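Local structure of sulfite dehydrogenase (Paracoccus pantotrophus, 2XTS) at the interface of chains A and B. The protein oxidises protein-bound sulfane sulfur as the molybdenum-cofactor subunit of the sulfane dehydrogenase SoxCD, working together with a haem-bearing cytochrome subunit. Residues are numbered along the deposited sequence; one frame, centred on the assembly and turned at random. Chains: chain A, Sulfite dehydrogenase; chain B, Cytochrome.

The interface of chains A and B. Residues chain A 84-85, 103-104; chain B 198-199, 201, 203.
The loop residues A:Lys84 and A:Gln85 and the start of helix 103-106 of the molybdopterin-binding oxidoreductase face B:Leu199, B:Ala201 and B:Ala203 in a C-terminal stretch of the cytochrome without helix or strand. A:Gln85 meets the carbonyl of B:Ala201 and the methyl of B:Ala203. A:Gln85 and B:Leu199 carry most of the contact. The two chains are the subunits of SoxCD, and this small patch joins the tail of one to the surface of the other.

The A:Gln85 chain bends at its second torsion (chi2 85°). This turns the side-chain amide toward the tail. NE2, the amide nitrogen, donates a hydrogen bond to the carbonyl O of B:Ala201 at 3.0 Å. The bond is moderately bent, 146° at the hydrogen. The donor is tilted from the plane of the carbonyl, and the acceptor lies somewhat out of the plane of the amide. A main-chain oxygen is the acceptor, so this bond does not read the side chain of B:Ala201. The carbonyl O of B:Asp198 lies 3.5 Å from NE2, a looser polar neighbour. On the other branch, OE1 of A:Gln85 touches the methyl CB of B:Ala203 at 3.4 Å. That methyl also packs against the amide carbon CD.

B:Leu199 reaches toward chain A with both methyls at its tip. CD2 meets CB of A:Lys84 at 3.9 Å and also lies near the amide of A:Gln85. CD1 lies 4.0 Å from ring atom CD2 of A:Phe103, and the two side chains cross obliquely. Within chain A, CG of A:Lys84 sits 3.8 Å above one face of the A:Phe103 ring, toward its rim. Beyond CG the lysine chain runs on extended; it is CB that meets the leucine. A:Glu104 flanks B:Leu199. Its carboxylate OE1 is 5.6 Å from OD1 of B:Asp198, and these like charges, if both are ionised, may repel weakly.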
ATOM      1  N   LYS A  84       5.240   6.711 -20.528  1.00  8.88           N
ATOM      2  CA  LYS A  84       6.642   6.912 -20.252  1.00  9.35           C
ATOM      3  C   LYS A  84       7.417   7.239 -21.533  1.00 10.05           C
ATOM      4  O   LYS A  84       8.431   7.923 -21.478  1.00 12.59           O
ATOM      5  CB  LYS A  84       7.206   5.683 -19.536  1.00  9.13           C
ATOM      6  CG  LYS A  84       6.746   5.546 -18.098  1.00  8.60           C
ATOM      7  CD  LYS A  84       7.124   4.209 -17.480  1.00 10.35           C
ATOM      8  CE  LYS A  84       6.792   4.197 -16.021  1.00 11.25           C
ATOM      9  NZ  LYS A  84       6.988   2.871 -15.381  1.00 12.43           N
ATOM     10  N   GLN A  85       6.929   6.770 -22.673  1.00  9.53           N
ATOM     11  CA  GLN A  85       7.543   7.085 -23.967  1.00 10.55           C
ATOM     12  C   GLN A  85       7.367   8.548 -24.347  1.00 10.89           C
ATOM     13  O   GLN A  85       8.281   9.185 -24.879  1.00 12.31           O
ATOM     14  CB  GLN A  85       6.935   6.234 -25.071  1.00 11.22           C
ATOM     15  CG  GLN A  85       7.428   4.803 -25.145  1.00 12.36           C
ATOM     16  CD  GLN A  85       6.730   3.826 -24.238  1.00 12.71           C
ATOM     17  OE1 GLN A  85       5.921   4.202 -23.374  1.00 14.47           O
ATOM     18  NE2 GLN A  85       7.019   2.548 -24.452  1.00 16.13           N
ATOM     19  N   PHE A 103      12.030   9.596 -19.550  1.00  9.72           N
ATOM     20  CA  PHE A 103      11.798   8.775 -18.379  1.00  9.85           C
ATOM     21  C   PHE A 103      12.935   7.754 -18.166  1.00 10.51           C
ATOM     22  O   PHE A 103      13.363   7.495 -17.048  1.00 10.45           O
ATOM     23  CB  PHE A 103      10.424   8.095 -18.424  1.00  9.91           C
ATOM     24  CG  PHE A 103      10.026   7.532 -17.094  1.00 10.34           C
ATOM     25  CD1 PHE A 103       9.490   8.369 -16.118  1.00 10.86           C
ATOM     26  CD2 PHE A 103      10.263   6.212 -16.775  1.00 10.44           C
ATOM     27  CE1 PHE A 103       9.181   7.892 -14.883  1.00 12.46           C
ATOM     28  CE2 PHE A 103       9.940   5.713 -15.519  1.00 11.23           C
ATOM     29  CZ  PHE A 103       9.409   6.558 -14.583  1.00 11.56           C
ATOM     30  N   GLU A 104      13.446   7.194 -19.256  1.00 10.87           N
ATOM     31  CA  GLU A 104      14.576   6.281 -19.197  1.00 12.12           C
ATOM     32  C   GLU A 104      15.755   6.923 -18.453  1.00 11.12           C
ATOM     33  O   GLU A 104      16.400   6.269 -17.627  1.00 12.19           O
ATOM     34  CB  GLU A 104      14.963   5.863 -20.605  1.00 13.69           C
ATOM     35  CG  GLU A 104      16.187   5.020 -20.688  1.00 17.74           C
ATOM     36  CD  GLU A 104      16.516   4.643 -22.111  1.00 23.49           C
ATOM     37  OE1 GLU A 104      16.222   3.494 -22.501  1.00 28.07           O
ATOM     38  OE2 GLU A 104      17.082   5.499 -22.821  1.00 27.59           O
TER
ATOM     39  N   ASP B 198      10.052  -2.047 -23.449  1.00 13.77           N
ATOM     40  CA  ASP B 198      11.122  -1.249 -24.019  1.00 15.09           C
ATOM     41  C   ASP B 198      10.641   0.182 -24.205  1.00 15.09           C
ATOM     42  O   ASP B 198       9.768   0.449 -25.027  1.00 16.06           O
ATOM     43  CB  ASP B 198      11.525  -1.871 -25.359  1.00 15.40           C
ATOM     44  CG  ASP B 198      12.699  -1.163 -26.032  1.00 17.85           C
ATOM     45  OD1 ASP B 198      13.239  -0.169 -25.501  1.00 18.55           O
ATOM     46  OD2 ASP B 198      13.079  -1.617 -27.139  1.00 23.41           O
ATOM     47  N   LEU B 199      11.191   1.106 -23.432  1.00 15.98           N
ATOM     48  CA  LEU B 199      10.790   2.506 -23.545  1.00 16.99           C
ATOM     49  C   LEU B 199      11.296   3.167 -24.844  1.00 18.31           C
ATOM     50  O   LEU B 199      10.839   4.256 -25.208  1.00 19.38           O
ATOM     51  CB  LEU B 199      11.205   3.270 -22.279  1.00 16.92           C
ATOM     52  CG  LEU B 199      10.567   2.728 -20.983  1.00 18.67           C
ATOM     53  CD1 LEU B 199      10.910   3.576 -19.773  1.00 19.71           C
ATOM     54  CD2 LEU B 199       9.041   2.588 -21.114  1.00 19.64           C
ATOM     55  N   ALA B 201      10.740   1.661 -27.688  1.00 20.86           N
ATOM     56  CA  ALA B 201       9.706   1.252 -28.634  1.00 20.93           C
ATOM     57  C   ALA B 201       8.391   1.928 -28.288  1.00 21.01           C
ATOM     58  O   ALA B 201       8.234   2.475 -27.193  1.00 20.73           O
ATOM     59  CB  ALA B 201       9.539  -0.258 -28.617  1.00 21.26           C
ATOM     60  N   ALA B 203       4.626   2.743 -27.180  1.00 21.67           N
ATOM     61  CA  ALA B 203       3.788   2.334 -26.059  1.00 22.23           C
ATOM     62  C   ALA B 203       2.637   1.464 -26.549  1.00 23.45           C
ATOM     63  O   ALA B 203       2.125   1.655 -27.654  1.00 23.76           O
ATOM     64  CB  ALA B 203       3.231   3.569 -25.353  1.00 21.94           C
TER